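Local atomic coordinates of DNA gyrase, B subunit, truncated (Myxococcus xanthus, PDB entry 3CWV), a protein that is a truncated B subunit of a gyrase-family type II topoisomerase, which probably uses ATP to break, pass and rejoin double-stranded DNA. Residues A[50-55]-A[69-74]; A[73-78]-A[114-119]; A[120-125]-A[141-146]; A[177-182]-A[203-208]. All blocks are in the same frame, centred on the assembly; numbering follows the deposited sequence.

Contact 1: residues A[50-55]-A[69-74]; sequences ECRDVV and TSRTVT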
# COMPACT_ATOMS: atom_id res chain seq x y z
N GLU A 50 -1.88 -12.74 5.95
CA GLU A 50 -0.77 -13.69 5.86
C GLU A 50 0.61 -13.08 6.17
O GLU A 50 1.66 -13.71 5.94
CB GLU A 50 -0.76 -14.34 4.47
CG GLU A 50 -2.05 -15.11 4.12
CD GLU A 50 -2.22 -16.35 4.99
OE1 GLU A 50 -1.29 -16.72 5.74
OE2 GLU A 50 -3.31 -16.96 4.94
N CYS A 51 0.62 -11.87 6.72
CA CYS A 51 1.89 -11.25 7.08
C CYS A 51 1.66 -10.29 8.22
O CYS A 51 0.80 -9.40 8.11
CB CYS A 51 2.49 -10.50 5.88
SG CYS A 51 4.02 -9.60 6.36
N ARG A 52 2.40 -10.47 9.30
CA ARG A 52 2.26 -9.63 10.49
C ARG A 52 3.39 -8.62 10.67
O ARG A 52 3.24 -7.69 11.46
CB ARG A 52 2.19 -10.50 11.74
CG ARG A 52 0.93 -11.39 11.78
CD ARG A 52 0.99 -12.36 12.98
NE ARG A 52 -0.13 -13.31 12.93
CZ ARG A 52 -0.08 -14.55 13.41
NH1 ARG A 52 1.04 -15.02 13.96
NH2 ARG A 52 -1.15 -15.34 13.32
N ASP A 53 4.52 -8.83 10.00
CA ASP A 53 5.72 -7.96 10.17
C ASP A 53 6.42 -7.75 8.83
O ASP A 53 6.59 -8.71 8.06
CB ASP A 53 6.75 -8.55 11.14
CG ASP A 53 6.14 -9.01 12.44
OD1 ASP A 53 6.20 -8.25 13.42
OD2 ASP A 53 5.57 -10.12 12.46
N VAL A 54 6.83 -6.51 8.57
CA VAL A 54 7.58 -6.13 7.37
C VAL A 54 8.70 -5.20 7.81
O VAL A 54 8.44 -4.22 8.53
CB VAL A 54 6.67 -5.34 6.36
CG1 VAL A 54 7.49 -4.88 5.13
CG2 VAL A 54 5.48 -6.15 5.94
N VAL A 55 9.93 -5.51 7.42
CA VAL A 55 11.09 -4.66 7.70
C VAL A 55 11.79 -4.25 6.40
O VAL A 55 12.22 -5.10 5.63
CB VAL A 55 12.12 -5.38 8.55
CG1 VAL A 55 13.27 -4.41 8.97
CG2 VAL A 55 11.43 -5.96 9.80
N THR A 69 7.51 -11.62 7.68
CA THR A 69 7.16 -12.86 8.37
C THR A 69 6.00 -13.47 7.64
O THR A 69 5.32 -12.80 6.85
CB THR A 69 6.76 -12.61 9.86
OG1 THR A 69 5.72 -11.63 9.92
CG2 THR A 69 7.98 -12.12 10.67
N SER A 70 5.75 -14.75 7.88
CA SER A 70 4.77 -15.48 7.08
C SER A 70 4.43 -16.77 7.81
O SER A 70 5.21 -17.23 8.66
CB SER A 70 5.38 -15.83 5.71
OG SER A 70 4.40 -16.41 4.84
N ARG A 71 3.27 -17.34 7.48
CA ARG A 71 2.99 -18.72 7.89
C ARG A 71 2.89 -19.61 6.66
O ARG A 71 2.70 -20.81 6.78
CB ARG A 71 1.67 -18.81 8.68
CG ARG A 71 1.78 -18.48 10.17
CD ARG A 71 0.56 -17.66 10.60
NE ARG A 71 0.78 -16.26 10.22
CZ ARG A 71 -0.14 -15.44 9.73
NH1 ARG A 71 -1.39 -15.85 9.52
NH2 ARG A 71 0.20 -14.19 9.42
N THR A 72 3.02 -19.03 5.47
CA THR A 72 2.81 -19.83 4.25
C THR A 72 3.95 -19.87 3.21
O THR A 72 3.98 -20.77 2.36
CB THR A 72 1.52 -19.41 3.52
OG1 THR A 72 1.59 -18.00 3.20
CG2 THR A 72 0.30 -19.71 4.38
N VAL A 73 4.86 -18.90 3.25
CA VAL A 73 5.89 -18.81 2.20
C VAL A 73 6.69 -20.11 2.07
O VAL A 73 6.99 -20.78 3.07
CB VAL A 73 6.84 -17.58 2.42
CG1 VAL A 73 7.74 -17.77 3.67
CG2 VAL A 73 7.67 -17.31 1.14
N THR A 74 7.03 -20.48 0.84
CA THR A 74 7.96 -21.60 0.64
C THR A 74 9.12 -21.24 -0.28
O THR A 74 9.02 -20.36 -1.13
CB THR A 74 7.26 -22.81 -0.01
OG1 THR A 74 6.94 -22.48 -1.35
CG2 THR A 74 5.98 -23.15 0.73
O HOH W 1 3.20 -14.47 3.80
O HOH W 2 1.20 -16.43 5.74
O HOH W 3 -1.43 -11.37 9.16
O HOH W 4 3.00 -13.43 9.62

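Contact 2: residues A[73-78]-A[114-119]; sequences VTAENL and VDIWAD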
# COMPACT_ATOMS: atom_id res chain seq x y z
N VAL A 73 4.86 -18.90 3.25
CA VAL A 73 5.89 -18.81 2.20
C VAL A 73 6.69 -20.11 2.07
O VAL A 73 6.99 -20.78 3.07
CB VAL A 73 6.84 -17.58 2.42
CG1 VAL A 73 7.74 -17.77 3.67
CG2 VAL A 73 7.67 -17.31 1.14
N THR A 74 7.03 -20.48 0.84
CA THR A 74 7.96 -21.60 0.64
C THR A 74 9.12 -21.24 -0.28
O THR A 74 9.02 -20.36 -1.13
CB THR A 74 7.26 -22.81 -0.01
OG1 THR A 74 6.94 -22.48 -1.35
CG2 THR A 74 5.98 -23.15 0.73
N ALA A 75 10.21 -21.99 -0.17
CA ALA A 75 11.33 -21.79 -1.08
C ALA A 75 10.96 -22.10 -2.53
O ALA A 75 11.45 -21.43 -3.44
CB ALA A 75 12.55 -22.63 -0.64
N GLU A 76 10.13 -23.12 -2.75
CA GLU A 76 9.73 -23.46 -4.13
C GLU A 76 8.95 -22.32 -4.78
O GLU A 76 9.14 -22.02 -5.96
CB GLU A 76 8.85 -24.70 -4.16
CG GLU A 76 8.87 -25.29 -5.56
CD GLU A 76 7.60 -26.01 -5.93
OE1 GLU A 76 6.95 -26.59 -5.02
OE2 GLU A 76 7.28 -26.00 -7.15
N ASN A 77 8.05 -21.73 -3.99
CA ASN A 77 7.32 -20.49 -4.32
C ASN A 77 8.28 -19.39 -4.80
O ASN A 77 8.13 -18.90 -5.92
CB ASN A 77 6.46 -20.11 -3.09
CG ASN A 77 5.94 -18.64 -3.05
OD1 ASN A 77 6.06 -17.85 -4.00
ND2 ASN A 77 5.34 -18.30 -1.91
N LEU A 78 9.31 -19.09 -4.00
CA LEU A 78 10.28 -18.03 -4.35
C LEU A 78 11.08 -18.34 -5.60
O LEU A 78 11.26 -17.46 -6.44
CB LEU A 78 11.22 -17.71 -3.17
CG LEU A 78 10.83 -16.50 -2.30
CD1 LEU A 78 10.95 -15.17 -3.14
CD2 LEU A 78 9.41 -16.65 -1.78
N VAL A 114 18.08 -14.04 -1.80
CA VAL A 114 16.80 -14.26 -1.19
C VAL A 114 16.98 -15.37 -0.12
O VAL A 114 17.53 -16.41 -0.42
CB VAL A 114 15.78 -14.72 -2.26
CG1 VAL A 114 14.45 -15.14 -1.63
CG2 VAL A 114 15.52 -13.57 -3.27
N ASP A 115 16.46 -15.14 1.08
CA ASP A 115 16.51 -16.15 2.15
C ASP A 115 15.10 -16.51 2.55
O ASP A 115 14.24 -15.64 2.66
CB ASP A 115 17.25 -15.61 3.36
CG ASP A 115 18.74 -15.43 3.12
OD1 ASP A 115 19.47 -16.42 3.27
OD2 ASP A 115 19.19 -14.28 2.82
N ILE A 116 14.84 -17.80 2.74
CA ILE A 116 13.51 -18.25 3.12
C ILE A 116 13.72 -19.13 4.36
O ILE A 116 14.55 -20.03 4.33
CB ILE A 116 12.80 -19.08 2.00
CG1 ILE A 116 12.82 -18.39 0.62
CG2 ILE A 116 11.35 -19.41 2.40
CD1 ILE A 116 13.90 -18.96 -0.31
N TRP A 117 12.99 -18.82 5.43
CA TRP A 117 13.08 -19.60 6.67
C TRP A 117 11.75 -20.34 6.78
O TRP A 117 10.70 -19.74 6.58
CB TRP A 117 13.24 -18.69 7.90
CG TRP A 117 14.58 -18.00 8.09
CD1 TRP A 117 15.61 -18.40 8.87
CD2 TRP A 117 14.99 -16.76 7.48
NE1 TRP A 117 16.65 -17.49 8.80
CE2 TRP A 117 16.29 -16.47 7.95
CE3 TRP A 117 14.38 -15.87 6.59
CZ2 TRP A 117 17.00 -15.34 7.56
CZ3 TRP A 117 15.09 -14.74 6.19
CH2 TRP A 117 16.37 -14.47 6.68
N ALA A 118 11.80 -21.63 7.09
CA ALA A 118 10.59 -22.45 7.30
C ALA A 118 11.00 -23.76 7.96
O ALA A 118 12.06 -24.29 7.66
CB ALA A 118 9.90 -22.73 5.98
N ASP A 119 10.18 -24.27 8.88
CA ASP A 119 10.43 -25.61 9.48
C ASP A 119 11.77 -25.75 10.17
O ASP A 119 12.43 -26.78 10.05
CB ASP A 119 10.34 -26.70 8.41
CG ASP A 119 9.01 -26.68 7.68
OD1 ASP A 119 7.97 -26.68 8.37
OD2 ASP A 119 9.02 -26.64 6.42

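Contact 3: residues A[120-125]-A[141-146]; sequences GRQWRV and PMEPMP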
# COMPACT_ATOMS: atom_id res chain seq x y z
N GLY A 120 12.19 -24.71 10.88
CA GLY A 120 13.49 -24.73 11.53
C GLY A 120 14.68 -24.73 10.60
O GLY A 120 15.82 -24.89 11.05
N ARG A 121 14.45 -24.53 9.30
CA ARG A 121 15.53 -24.53 8.34
C ARG A 121 15.45 -23.28 7.44
O ARG A 121 14.41 -22.62 7.37
CB ARG A 121 15.49 -25.80 7.48
CG ARG A 121 15.81 -27.12 8.23
CD ARG A 121 15.86 -28.30 7.27
NE ARG A 121 14.62 -28.40 6.49
CZ ARG A 121 13.53 -29.05 6.90
NH1 ARG A 121 12.45 -29.07 6.12
NH2 ARG A 121 13.50 -29.66 8.08
N GLN A 122 16.55 -22.99 6.77
CA GLN A 122 16.71 -21.82 5.92
C GLN A 122 17.26 -22.22 4.55
O GLN A 122 18.19 -23.04 4.42
CB GLN A 122 17.66 -20.83 6.63
CG GLN A 122 17.96 -19.53 5.87
CD GLN A 122 18.91 -18.62 6.59
OE1 GLN A 122 19.30 -18.89 7.74
NE2 GLN A 122 19.31 -17.52 5.94
N TRP A 123 16.71 -21.61 3.50
CA TRP A 123 17.17 -21.83 2.15
C TRP A 123 17.56 -20.48 1.55
O TRP A 123 16.91 -19.49 1.85
CB TRP A 123 16.03 -22.45 1.33
CG TRP A 123 16.50 -23.00 0.03
CD1 TRP A 123 16.43 -22.40 -1.22
CD2 TRP A 123 17.14 -24.26 -0.16
NE1 TRP A 123 17.00 -23.23 -2.16
CE2 TRP A 123 17.44 -24.38 -1.53
CE3 TRP A 123 17.48 -25.32 0.71
CZ2 TRP A 123 18.07 -25.52 -2.07
CZ3 TRP A 123 18.11 -26.44 0.19
CH2 TRP A 123 18.40 -26.54 -1.19
N ARG A 124 18.57 -20.48 0.69
CA ARG A 124 19.10 -19.24 0.11
C ARG A 124 19.27 -19.37 -1.41
O ARG A 124 19.91 -20.31 -1.89
CB ARG A 124 20.46 -18.90 0.75
CG ARG A 124 21.11 -17.57 0.24
CD ARG A 124 22.39 -17.28 1.03
NE ARG A 124 22.05 -16.91 2.41
CZ ARG A 124 22.89 -16.86 3.42
NH1 ARG A 124 24.17 -17.18 3.26
NH2 ARG A 124 22.45 -16.51 4.62
N VAL A 125 18.75 -18.38 -2.15
CA VAL A 125 18.88 -18.31 -3.62
C VAL A 125 19.66 -17.03 -3.97
O VAL A 125 19.26 -15.95 -3.55
CB VAL A 125 17.49 -18.20 -4.29
CG1 VAL A 125 17.63 -18.15 -5.88
CG2 VAL A 125 16.57 -19.33 -3.82
N PRO A 141 24.48 -23.79 9.87
CA PRO A 141 23.23 -23.78 10.60
C PRO A 141 22.40 -22.54 10.19
O PRO A 141 22.95 -21.60 9.62
CB PRO A 141 23.69 -23.63 12.06
CG PRO A 141 24.93 -22.79 11.94
CD PRO A 141 25.61 -23.32 10.70
N MET A 142 21.10 -22.60 10.46
CA MET A 142 20.14 -21.53 10.27
C MET A 142 20.62 -20.24 10.94
O MET A 142 21.06 -20.25 12.10
CB MET A 142 18.79 -21.97 10.89
CG MET A 142 17.57 -21.24 10.37
SD MET A 142 16.06 -21.44 11.35
CE MET A 142 16.16 -20.08 12.53
N GLU A 143 20.55 -19.14 10.21
CA GLU A 143 20.93 -17.84 10.76
C GLU A 143 19.69 -17.16 11.32
O GLU A 143 18.56 -17.51 10.95
CB GLU A 143 21.66 -17.05 9.68
CG GLU A 143 22.89 -17.81 9.20
CD GLU A 143 23.63 -17.14 8.06
OE1 GLU A 143 23.10 -16.14 7.52
OE2 GLU A 143 24.73 -17.63 7.70
N PRO A 144 19.86 -16.19 12.25
CA PRO A 144 18.67 -15.67 12.92
C PRO A 144 17.73 -14.90 11.99
O PRO A 144 18.19 -14.14 11.13
CB PRO A 144 19.24 -14.72 13.99
CG PRO A 144 20.71 -15.00 14.06
CD PRO A 144 21.10 -15.54 12.73
N MET A 145 16.43 -15.11 12.18
CA MET A 145 15.40 -14.39 11.45
C MET A 145 15.39 -12.96 11.96
O MET A 145 15.47 -12.77 13.17
CB MET A 145 14.02 -15.01 11.73
CG MET A 145 13.89 -16.46 11.32
SD MET A 145 12.28 -17.18 11.65
CE MET A 145 11.24 -16.31 10.48
N PRO A 146 15.31 -11.95 11.06
CA PRO A 146 15.18 -10.56 11.47
C PRO A 146 14.05 -10.30 12.47
O PRO A 146 14.21 -9.50 13.39
CB PRO A 146 14.89 -9.84 10.14
CG PRO A 146 15.59 -10.66 9.14
CD PRO A 146 15.40 -12.08 9.59
O HOH W 5 20.83 -15.18 6.96

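Contact 4: residues A[177-182]-A[203-208]; sequences RCNELA and WHLPGG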
# COMPACT_ATOMS: atom_id res chain seq x y z
N ARG A 177 6.46 5.90 2.73
CA ARG A 177 5.69 4.81 2.13
C ARG A 177 5.46 3.70 3.16
O ARG A 177 4.42 3.03 3.17
CB ARG A 177 6.39 4.27 0.88
CG ARG A 177 5.74 3.05 0.22
CD ARG A 177 4.41 3.36 -0.49
NE ARG A 177 4.57 4.37 -1.54
CZ ARG A 177 4.34 4.18 -2.84
NH1 ARG A 177 3.93 3.00 -3.32
NH2 ARG A 177 4.52 5.20 -3.67
N CYS A 178 6.43 3.50 4.04
CA CYS A 178 6.28 2.50 5.08
C CYS A 178 5.16 2.91 6.06
O CYS A 178 4.35 2.08 6.48
CB CYS A 178 7.60 2.33 5.83
SG CYS A 178 8.88 1.41 4.94
N ASN A 179 5.15 4.18 6.43
CA ASN A 179 4.11 4.73 7.31
C ASN A 179 2.72 4.52 6.70
O ASN A 179 1.79 4.10 7.40
CB ASN A 179 4.43 6.22 7.58
CG ASN A 179 3.60 6.83 8.70
OD1 ASN A 179 2.66 6.23 9.25
ND2 ASN A 179 3.93 8.08 9.01
N GLU A 180 2.57 4.81 5.40
CA GLU A 180 1.32 4.59 4.69
C GLU A 180 0.90 3.14 4.71
O GLU A 180 -0.26 2.84 4.89
CB GLU A 180 1.46 4.93 3.22
CG GLU A 180 1.68 6.36 2.92
CD GLU A 180 1.79 6.58 1.42
OE1 GLU A 180 1.67 5.59 0.64
OE2 GLU A 180 2.00 7.74 1.03
N LEU A 181 1.85 2.24 4.45
CA LEU A 181 1.58 0.81 4.46
C LEU A 181 1.03 0.33 5.83
O LEU A 181 0.06 -0.45 5.88
CB LEU A 181 2.84 0.04 4.07
CG LEU A 181 2.85 -1.48 4.26
CD1 LEU A 181 1.82 -2.15 3.35
CD2 LEU A 181 4.24 -2.07 4.02
N ALA A 182 1.63 0.78 6.93
CA ALA A 182 1.08 0.51 8.27
C ALA A 182 -0.37 1.00 8.44
O ALA A 182 -1.19 0.32 9.06
CB ALA A 182 1.98 1.10 9.37
N TRP A 203 6.27 1.42 12.74
CA TRP A 203 4.88 1.89 12.73
C TRP A 203 3.95 0.71 13.00
O TRP A 203 4.14 -0.37 12.45
CB TRP A 203 4.51 2.49 11.37
CG TRP A 203 5.27 3.73 11.08
CD1 TRP A 203 4.93 5.00 11.45
CD2 TRP A 203 6.50 3.84 10.34
NE1 TRP A 203 5.87 5.90 11.00
CE2 TRP A 203 6.84 5.22 10.31
CE3 TRP A 203 7.35 2.92 9.73
CZ2 TRP A 203 7.99 5.69 9.68
CZ3 TRP A 203 8.49 3.37 9.11
CH2 TRP A 203 8.81 4.76 9.08
N HIS A 204 2.97 0.92 13.85
CA HIS A 204 1.92 -0.04 14.09
C HIS A 204 0.68 0.81 14.34
O HIS A 204 0.60 1.54 15.34
CB HIS A 204 2.29 -0.98 15.25
CG HIS A 204 1.20 -1.94 15.61
ND1 HIS A 204 0.61 -1.97 16.86
CD2 HIS A 204 0.55 -2.87 14.87
CE1 HIS A 204 -0.34 -2.89 16.87
NE2 HIS A 204 -0.40 -3.45 15.68
N LEU A 205 -0.22 0.83 13.36
CA LEU A 205 -1.39 1.69 13.41
C LEU A 205 -2.66 0.83 13.44
O LEU A 205 -3.34 0.68 12.43
CB LEU A 205 -1.40 2.69 12.22
CG LEU A 205 -0.50 3.94 12.32
CD1 LEU A 205 0.98 3.59 12.26
CD2 LEU A 205 -0.83 4.99 11.24
N PRO A 206 -2.99 0.25 14.62
CA PRO A 206 -4.17 -0.64 14.65
C PRO A 206 -5.45 0.12 14.30
O PRO A 206 -6.40 -0.48 13.81
CB PRO A 206 -4.19 -1.18 16.08
CG PRO A 206 -3.32 -0.24 16.90
CD PRO A 206 -2.33 0.39 15.93
N GLY A 207 -5.46 1.43 14.48
CA GLY A 207 -6.61 2.23 14.06
C GLY A 207 -6.62 2.59 12.59
O GLY A 207 -7.50 3.30 12.14
N GLY A 208 -5.63 2.14 11.82
CA GLY A 208 -5.70 2.31 10.36
C GLY A 208 -5.66 3.74 9.83
O GLY A 208 -4.90 4.58 10.31
O HOH W 6 -0.55 -1.01 11.22

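Contact 1: residues A[50-55]-A[69-74]
The backbones of 50-53 and 69-72 run antiparallel, 165° apart end to end, and Thr69 N donates to Asp53 O at 3.1 Å. Beside that bond Thr69 OG1 donates to Asp53 OD2 at 3.0 Å, which accepts with its anti lone pair; OG1 sits between the backbone N and carbonyl carbon (chi1 54°), on the side where Asp53 lies. Beyond the last strand pair two like charges meet: the Arg52 guanidinium lies flat on that of Arg71, centres 3.8 Å apart and planes 5° apart, with Arg71 NE over the centre of the Arg52 group. The opposite face of Arg71 is met by Glu50 OE1, 3.9 Å from NH1, a long, purely electrostatic salt bridge that probably offsets some of the repulsion. Arg71 NH1 also donates to Gly49 O. Ser70 OG accepts from Thr72 N and Val73 N, an ST turn and ST motif just past the strand end, and a water accepts from Arg71 N and lies 2.8 Å from Glu50 O. The contact closes the open end of the hairpin 53-58/64-70: Glu45 of helix 28-47 packs against Glu50 and Cys51, strand 189-194 pairs with Arg52 and Val54, and Arg151 of strand 151-159 bonds Ser70.

Contact 2: residues A[73-78]-A[114-119]
This is a buried, wholly apolar helix-on-sheet contact, in which the first turn of helix 75-82 rests on strand 109-118 near that strand's end. Ile116 carries it, with three of its carbons each finding a different part of the turn. CG2, anti to the backbone N, reaches the chain entering the helix, 3.8 Å from Ala75 N, and also meets Val73 CG1. CD1 touches Ala75 CB at 3.9 Å, while CG1 lies 4.0 Å from Leu78 CG, the two side chains sliding past each other in opposite directions. One turn into the helix, Leu78 CD1 meets Val114 CG1 at 3.8 Å. Val114 and Ile116 alternate with Asp115 and Trp117, which point away, so only one face of the strand meets the helix. That face belongs to the mixed eight-stranded sheet of the ATPase-type domain of the gyrase B family. An alanine in place of Ile116 would probably open a gap between Ala75, Leu78 and Val73, leaving this end of the helix poorly packed on the strand. Thr74 is the N-cap of this turn: its OG1 accepts from Asn77 N at 3.0 Å. Val153 of the adjoining strand 151-159 packs against Leu78, and Trp123 of strand 121-128 against Ala75.

Contact 3: residues A[120-125]-A[141-146]
Gln122 and Glu143 make the close part of this contact, where the loop 141-146 comes against strand 121-128. Glu143 N donates to Gln122 OE1 at 2.8 Å, nearly in line with the amide C=O. The Gln122 chain is extended, with CG anti to the backbone N (chi1 179°), which carries it out toward the loop; Gln122 CB packs on Met142 CG at 3.8 Å. The other end of the amide is held too: NE2 donates to Asp115 OD1 and to a water lying close to Glu143 OE1. With both OE1 and NE2 bonded, rotation of the amide is restricted. Strand 121-128 follows 109-118 across a tight turn as an antiparallel hairpin, and Gly120, with positive phi, lies in that turn. Beside it contact is looser and mostly exposed, Met142 SD resting 3.5 Å from Gly120 O. Against that exposed edge, the close polar side with Gln122 also holds a salt bridge, Arg124 NH2 donating to Glu143 OE1 at 3.0 Å. Glu143 OE1 lies in the guanidinium plane, yet NH2 approaches it from above the carboxylate plane, 53° out, with a bent N-H angle of 141°. The stronger partner of Arg124 is Asp115, which takes NE; Trp117 NE1 donates to Glu143 O.

Contact 4: residues A[177-182]-A[203-208]
Trp203 offers one face of its indole to Asn179, whose CB stands 3.9 Å from the centroid of the five-membered ring and 18° off its normal, a CH-pi contact. The amide continues over the same five-membered ring, at NE1 and CD1: Asn179 CG is 3.4 Å from Trp203 NE1, and the amide and indole planes are only 19° apart. CG, anti to the backbone N of Asn179 (chi1 -168°), is thereby set over the ring. One residue earlier, Cys178 CB meets Trp203 CZ3 on the six-membered ring at 3.6 Å. At the near end of the indole, Ala182 CB packs on Trp203 CB at 3.5 Å and on Leu205 CD1 at 3.9 Å. An alanine in place of Trp203 would probably leave Cys178 and Asn179 without the flat surface they pack on, opening a gap between helix and strand. A water lies between Ala182 O and Leu205 N, accepting from the latter at 2.8 Å. Leu205 also begins a type I turn, closed by Gly208 N to Leu205 O. The contact lays helix 171-184 on strand 199-204, an outermost strand of the eight-stranded sheet; neighbouring strand 189-194 meets Cys178 through Val190 and Trp203 through Phe192, and Gln211 of helix 208-217 packs on Leu205.

Overall arrangement
All four contacts reach the same eight-stranded mixed sheet. Contacts 1 and 2 share Val73 and Thr74, so the chain leaving strand 64-70 leads directly into helix 75-82; their centres lie 10 Å apart. Contacts 2 and 3 are closer, 9 Å between centres, and touch: strands 109-118 and 121-128 are neighbours, Ile116 O lies 2.8 Å from Trp123 N, a probable hydrogen bond, and Trp117 CD1 packs on Met145 CG at 3.6 Å. Contact 4 lies at the outermost strand 199-204, beyond 53-58 and 189-194 from contacts 2 and 3, its centre 16 Å from contact 1 and 28 Å from contact 3. Contacts 1 and 4 do not touch, though their nearest atoms are about 4 Å apart.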